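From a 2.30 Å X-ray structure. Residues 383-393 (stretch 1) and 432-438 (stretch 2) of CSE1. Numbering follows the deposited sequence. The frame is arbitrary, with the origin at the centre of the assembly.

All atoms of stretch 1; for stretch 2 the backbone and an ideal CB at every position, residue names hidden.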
ATOM      1  N   LYS A 383      11.263 -19.895  -6.152  1.00 32.73           N
ATOM      2  CA  LYS A 383      12.047 -20.260  -7.325  1.00 32.73           C
ATOM      3  C   LYS A 383      11.399 -21.465  -8.007  1.00 32.73           C
ATOM      4  O   LYS A 383      11.192 -21.464  -9.216  1.00 32.73           O
ATOM      5  CB  LYS A 383      13.495 -20.559  -6.931  1.00 73.12           C
ATOM      6  CG  LYS A 383      14.458 -20.647  -8.100  1.00 73.12           C
ATOM      7  CD  LYS A 383      15.892 -20.800  -7.606  1.00 73.12           C
ATOM      8  CE  LYS A 383      16.884 -21.004  -8.752  1.00 73.12           C
ATOM      9  NZ  LYS A 383      16.740 -22.338  -9.412  1.00 73.12           N
ATOM     10  N   MET A 384      11.063 -22.477  -7.221  1.00 34.19           N
ATOM     11  CA  MET A 384      10.301 -23.603  -7.734  1.00 34.19           C
ATOM     12  C   MET A 384       9.067 -23.103  -8.474  1.00 34.19           C
ATOM     13  O   MET A 384       8.853 -23.459  -9.638  1.00 34.19           O
ATOM     14  CB  MET A 384       9.892 -24.537  -6.596  1.00 62.08           C
ATOM     15  CG  MET A 384      11.066 -25.197  -5.897  1.00 62.08           C
ATOM     16  SD  MET A 384      10.676 -25.850  -4.256  1.00 62.08           S
ATOM     17  CE  MET A 384       9.323 -26.959  -4.649  1.00 62.08           C
ATOM     18  N   ALA A 385       8.261 -22.267  -7.810  1.00 27.15           N
ATOM     19  CA  ALA A 385       7.004 -21.819  -8.380  1.00 27.15           C
ATOM     20  C   ALA A 385       7.252 -21.084  -9.692  1.00 27.15           C
ATOM     21  O   ALA A 385       6.507 -21.273 -10.659  1.00 27.15           O
ATOM     22  CB  ALA A 385       6.212 -20.976  -7.382  1.00 17.97           C
ATOM     23  N   GLU A 386       8.327 -20.299  -9.764  1.00 24.64           N
ATOM     24  CA  GLU A 386       8.634 -19.587 -11.019  1.00 24.64           C
ATOM     25  C   GLU A 386       9.109 -20.510 -12.140  1.00 24.64           C
ATOM     26  O   GLU A 386       8.809 -20.277 -13.314  1.00 24.64           O
ATOM     27  CB  GLU A 386       9.646 -18.439 -10.828  1.00 36.16           C
ATOM     28  CG  GLU A 386       9.163 -17.274  -9.949  1.00 36.16           C
ATOM     29  CD  GLU A 386       8.118 -16.374 -10.626  1.00 36.16           C
ATOM     30  OE1 GLU A 386       7.963 -16.430 -11.863  1.00 36.16           O
ATOM     31  OE2 GLU A 386       7.441 -15.600  -9.914  1.00 36.16           O
ATOM     32  N   GLU A 387       9.860 -21.544 -11.794  1.00 36.91           N
ATOM     33  CA  GLU A 387      10.387 -22.430 -12.816  1.00 36.91           C
ATOM     34  C   GLU A 387       9.239 -23.229 -13.433  1.00 36.91           C
ATOM     35  O   GLU A 387       9.136 -23.356 -14.649  1.00 36.91           O
ATOM     36  CB  GLU A 387      11.453 -23.361 -12.236  1.00 68.74           C
ATOM     37  CG  GLU A 387      12.784 -22.667 -11.965  1.00 68.74           C
ATOM     38  CD  GLU A 387      13.845 -23.596 -11.388  1.00 68.74           C
ATOM     39  OE1 GLU A 387      13.576 -24.817 -11.264  1.00 68.74           O
ATOM     40  OE2 GLU A 387      14.948 -23.099 -11.057  1.00 68.74           O
ATOM     41  N   LEU A 388       8.373 -23.753 -12.577  1.00 30.82           N
ATOM     42  CA  LEU A 388       7.229 -24.500 -13.032  1.00 30.82           C
ATOM     43  C   LEU A 388       6.338 -23.604 -13.902  1.00 30.82           C
ATOM     44  O   LEU A 388       5.927 -24.002 -15.002  1.00 30.82           O
ATOM     45  CB  LEU A 388       6.484 -25.061 -11.829  1.00 27.27           C
ATOM     46  CG  LEU A 388       5.168 -25.758 -12.122  1.00 27.27           C
ATOM     47  CD1 LEU A 388       5.390 -26.817 -13.186  1.00 27.27           C
ATOM     48  CD2 LEU A 388       4.636 -26.363 -10.864  1.00 27.27           C
ATOM     49  N   GLY A 389       6.091 -22.375 -13.439  1.00 31.24           N
ATOM     50  CA  GLY A 389       5.222 -21.449 -14.147  1.00 31.24           C
ATOM     51  C   GLY A 389       5.780 -21.083 -15.503  1.00 31.24           C
ATOM     52  O   GLY A 389       5.032 -20.803 -16.445  1.00 31.24           O
ATOM     53  N   GLN A 390       7.103 -21.079 -15.607  1.00 30.90           N
ATOM     54  CA  GLN A 390       7.771 -20.833 -16.879  1.00 30.90           C
ATOM     55  C   GLN A 390       7.602 -22.058 -17.819  1.00 30.90           C
ATOM     56  O   GLN A 390       7.350 -21.918 -19.025  1.00 30.90           O
ATOM     57  CB  GLN A 390       9.252 -20.525 -16.632  1.00 58.07           C
ATOM     58  CG  GLN A 390       9.913 -19.665 -17.704  1.00 58.07           C
ATOM     59  CD  GLN A 390       9.359 -18.240 -17.764  1.00 58.07           C
ATOM     60  OE1 GLN A 390       8.675 -17.777 -16.844  1.00 58.07           O
ATOM     61  NE2 GLN A 390       9.652 -17.542 -18.857  1.00 58.07           N
ATOM     62  N   GLY A 391       7.734 -23.251 -17.249  1.00 33.31           N
ATOM     63  CA  GLY A 391       7.452 -24.478 -17.969  1.00 33.31           C
ATOM     64  C   GLY A 391       6.023 -24.494 -18.475  1.00 33.31           C
ATOM     65  O   GLY A 391       5.779 -24.825 -19.638  1.00 33.31           O
ATOM     66  N   LEU A 392       5.077 -24.115 -17.615  1.00 35.71           N
ATOM     67  CA  LEU A 392       3.669 -24.023 -18.012  1.00 35.71           C
ATOM     68  C   LEU A 392       3.447 -22.994 -19.110  1.00 35.71           C
ATOM     69  O   LEU A 392       2.714 -23.252 -20.068  1.00 35.71           O
ATOM     70  CB  LEU A 392       2.762 -23.726 -16.814  1.00 32.67           C
ATOM     71  CG  LEU A 392       2.708 -24.870 -15.800  1.00 32.67           C
ATOM     72  CD1 LEU A 392       1.935 -24.490 -14.518  1.00 32.67           C
ATOM     73  CD2 LEU A 392       2.140 -26.153 -16.435  1.00 32.67           C
ATOM     74  N   LYS A 393       4.065 -21.824 -18.979  1.00 31.46           N
ATOM     75  CA  LYS A 393       3.944 -20.802 -20.016  1.00 31.46           C
ATOM     76  C   LYS A 393       4.456 -21.329 -21.366  1.00 31.46           C
ATOM     77  O   LYS A 393       3.898 -21.030 -22.428  1.00 31.46           O
ATOM     78  CB  LYS A 393       4.701 -19.533 -19.613  1.00 53.58           C
ATOM     79  CG  LYS A 393       4.700 -18.420 -20.655  1.00 53.58           C
ATOM     80  CD  LYS A 393       5.637 -17.300 -20.221  1.00 53.58           C
ATOM     81  CE  LYS A 393       5.653 -16.135 -21.205  1.00 53.58           C
ATOM     82  NZ  LYS A 393       4.326 -15.431 -21.322  1.00 53.58           N
ATOM     83  N   UNK A 432      -4.785 -20.304 -14.037  1.00 30.52           N
ATOM     84  CA  UNK A 432      -5.229 -21.177 -12.946  1.00 30.52           C
ATOM     85  C   UNK A 432      -4.096 -21.657 -12.042  1.00 30.52           C
ATOM     86  O   UNK A 432      -4.268 -21.779 -10.834  1.00 30.52           O
ATOM     87  CB  UNK A 432      -5.954 -22.392 -13.528  1.00 30.52           C
ATOM     88  N   UNK A 433      -2.943 -21.948 -12.627  1.00 23.22           N
ATOM     89  CA  UNK A 433      -1.767 -22.269 -11.830  1.00 23.22           C
ATOM     90  C   UNK A 433      -1.559 -21.162 -10.775  1.00 23.22           C
ATOM     91  O   UNK A 433      -1.566 -21.420  -9.580  1.00 23.22           O
ATOM     92  CB  UNK A 433      -0.533 -22.419 -12.722  1.00 23.22           C
ATOM     93  N   UNK A 434      -1.394 -19.924 -11.232  1.00 28.18           N
ATOM     94  CA  UNK A 434      -1.140 -18.801 -10.325  1.00 28.18           C
ATOM     95  C   UNK A 434      -2.298 -18.526  -9.362  1.00 28.18           C
ATOM     96  O   UNK A 434      -2.090 -18.306  -8.171  1.00 28.18           O
ATOM     97  CB  UNK A 434      -0.850 -17.539 -11.141  1.00 28.18           C
ATOM     98  N   UNK A 435      -3.521 -18.573  -9.870  1.00 30.07           N
ATOM     99  CA  UNK A 435      -4.683 -18.411  -9.004  1.00 30.07           C
ATOM    100  C   UNK A 435      -4.719 -19.457  -7.891  1.00 30.07           C
ATOM    101  O   UNK A 435      -5.035 -19.151  -6.734  1.00 30.07           O
ATOM    102  CB  UNK A 435      -5.967 -18.490  -9.832  1.00 30.07           C
ATOM    103  N   UNK A 436      -4.397 -20.696  -8.230  1.00 30.67           N
ATOM    104  CA  UNK A 436      -4.365 -21.740  -7.214  1.00 30.67           C
ATOM    105  C   UNK A 436      -3.308 -21.448  -6.173  1.00 30.67           C
ATOM    106  O   UNK A 436      -3.521 -21.686  -4.984  1.00 30.67           O
ATOM    107  CB  UNK A 436      -4.110 -23.107  -7.853  1.00 30.67           C
ATOM    108  N   UNK A 437      -2.153 -20.951  -6.616  1.00 25.35           N
ATOM    109  CA  UNK A 437      -1.045 -20.637  -5.696  1.00 25.35           C
ATOM    110  C   UNK A 437      -1.336 -19.409  -4.811  1.00 25.35           C
ATOM    111  O   UNK A 437      -0.876 -19.343  -3.669  1.00 25.35           O
ATOM    112  CB  UNK A 437       0.236 -20.396  -6.497  1.00 25.35           C
ATOM    113  N   UNK A 438      -2.102 -18.451  -5.328  1.00 32.90           N
ATOM    114  CA  UNK A 438      -2.584 -17.343  -4.494  1.00 32.90           C
ATOM    115  C   UNK A 438      -3.315 -17.855  -3.247  1.00 32.90           C
ATOM    116  O   UNK A 438      -3.126 -17.319  -2.161  1.00 32.90           O
ATOM    117  CB  UNK A 438      -3.512 -16.437  -5.306  1.00 32.90           C
TER

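Two helical stretches of one chain pack with their axes 11.0 Å apart at closest approach, their N-to-C directions 156° apart and so nearly antiparallel. On stretch 1 the facing surface is made of Ala-385, Leu-388, Gly-389 and Leu-392, with Glu-386 at one side. Two small residues one turn apart leave a groove in which a large side chain from the other helix could lie.

Position 432 has helical backbone angles and a CB with nothing of stretch 1 within 5.5 Å. The contact sets no rule here, and almost any helix-compatible residue would do. It is Leu-432, which makes no contact across the pair.

Position 433 is the one to read closely. Its CA-to-CB bond points toward stretch 1, its CA lies 7.4 Å from the CA of Gly-389, and its ideal CB is already 3.7 Å from Leu-392 CD1. Ahead lies the space left by the glycine, floored by backbone and flanked by leucines. A long, flat, largely apolar side chain would suit it, phenylalanine or tyrosine, with methionine a flexible alternative. One feature favours a donor at the tip: the carbonyl of Ala-385, which accepts the helical bond from Gly-389 N but can take a second. The residue is Tyr-433, a knob set among Ala-385, Leu-388, Gly-389 and Leu-392. Its OH donates to Ala-385 O at 2.8 Å, near the ring plane, while Leu-392 CD1 covers one face in a CH-pi contact, 3.6 Å from the ring centroid. Leu-388 CD2 packs 3.5 Å from Tyr-433 CE1. The absence of a side chain on Gly-389 lets the ring in: its CA comes within 3.5 Å of Tyr-433 CE2, and an ideal CB there would be only 3.1 Å from that atom.

Position 434 points its CB sideways, with no atom of stretch 1 within 5.5 Å, so a short side chain would fall short. A long one that reaches across could approach Ala-385, Gly-389 or the carboxylate of Glu-386; arginine, lysine or a large aromatic are plausible. The deposited Trp-434, with chi1 in m, brings its ring end nearer. Trp-434 CH2 approaches Ala-385 O at 3.7 Å and Glu-386 OE2 at 3.9 Å. An ideal CB on Gly-389 would clash with Trp-434 CZ2 at 2.7 Å, so the same glycine makes room for both aromatics. Trp-434 NE1 donates to a water at 2.9 Å, which in turn donates to Gly-389 O at 2.8 Å, joining the helices through solvent.

Positions 435 and 436 are out of reach and unconstrained by this contact; they are His-435 and Ala-436.

Position 437, one turn further on, again points toward stretch 1, but the CA of 437 is 8.6 Å from the CA of Ala-385, a wider gap beside a methyl. A medium or large apolar residue suits: leucine, isoleucine, methionine or phenylalanine. Leu-437 makes a light contact, Leu-437 CD1 lying 4.1 Å from Ala-385 CB.

Position 438 is out of reach, and polar or apolar residues would serve equally; it is Asp-438, hydrogen-bonded elsewhere in the structure.

Stretch 2, residues 432-438: LYWHALD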
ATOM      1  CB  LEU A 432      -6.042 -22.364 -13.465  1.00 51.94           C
ATOM      2  CG  LEU A 432      -7.535 -22.073 -13.573  1.00 51.94           C
ATOM      3  CD1 LEU A 432      -7.814 -21.331 -14.859  1.00 51.94           C
ATOM      4  CD2 LEU A 432      -8.345 -23.360 -13.510  1.00 51.94           C
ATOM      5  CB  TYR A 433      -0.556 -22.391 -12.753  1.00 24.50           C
ATOM      6  CG  TYR A 433       0.770 -22.564 -12.047  1.00 24.50           C
ATOM      7  CD1 TYR A 433       1.033 -23.701 -11.296  1.00 24.50           C
ATOM      8  CD2 TYR A 433       1.767 -21.596 -12.146  1.00 24.50           C
ATOM      9  CE1 TYR A 433       2.242 -23.873 -10.652  1.00 24.50           C
ATOM     10  CE2 TYR A 433       2.997 -21.765 -11.501  1.00 24.50           C
ATOM     11  CZ  TYR A 433       3.225 -22.903 -10.763  1.00 24.50           C
ATOM     12  OH  TYR A 433       4.425 -23.093 -10.119  1.00 24.50           O
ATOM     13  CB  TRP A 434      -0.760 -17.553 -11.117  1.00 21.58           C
ATOM     14  CG  TRP A 434       0.584 -17.705 -11.733  1.00 21.58           C
ATOM     15  CD1 TRP A 434       0.874 -17.758 -13.059  1.00 21.58           C
ATOM     16  CD2 TRP A 434       1.835 -17.863 -11.037  1.00 21.58           C
ATOM     17  NE1 TRP A 434       2.228 -17.925 -13.233  1.00 21.58           N
ATOM     18  CE2 TRP A 434       2.838 -17.982 -12.006  1.00 21.58           C
ATOM     19  CE3 TRP A 434       2.198 -17.890  -9.685  1.00 21.58           C
ATOM     20  CZ2 TRP A 434       4.193 -18.152 -11.669  1.00 21.58           C
ATOM     21  CZ3 TRP A 434       3.541 -18.052  -9.350  1.00 21.58           C
ATOM     22  CH2 TRP A 434       4.521 -18.179 -10.336  1.00 21.58           C
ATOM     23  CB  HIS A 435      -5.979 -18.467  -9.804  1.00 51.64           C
ATOM     24  CG  HIS A 435      -7.199 -18.280  -8.962  1.00 51.64           C
ATOM     25  ND1 HIS A 435      -7.960 -17.133  -9.001  1.00 51.64           N
ATOM     26  CD2 HIS A 435      -7.770 -19.083  -8.032  1.00 51.64           C
ATOM     27  CE1 HIS A 435      -8.960 -17.244  -8.141  1.00 51.64           C
ATOM     28  NE2 HIS A 435      -8.866 -18.416  -7.540  1.00 51.64           N
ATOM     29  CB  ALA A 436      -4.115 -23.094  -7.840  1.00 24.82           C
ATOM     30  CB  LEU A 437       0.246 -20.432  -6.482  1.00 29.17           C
ATOM     31  CG  LEU A 437       0.774 -21.689  -7.189  1.00 29.17           C
ATOM     32  CD1 LEU A 437       2.141 -21.386  -7.769  1.00 29.17           C
ATOM     33  CD2 LEU A 437       0.868 -22.847  -6.214  1.00 29.17           C
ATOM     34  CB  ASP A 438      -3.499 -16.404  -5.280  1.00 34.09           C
ATOM     35  CG  ASP A 438      -2.744 -15.546  -6.263  1.00 34.09           C
ATOM     36  OD1 ASP A 438      -1.554 -15.220  -6.015  1.00 34.09           O
ATOM     37  OD2 ASP A 438      -3.339 -15.192  -7.307  1.00 34.09           O
TER
HETATM   38  O   HOH W   1       3.403 -18.703 -15.718  1.00 51.38           O
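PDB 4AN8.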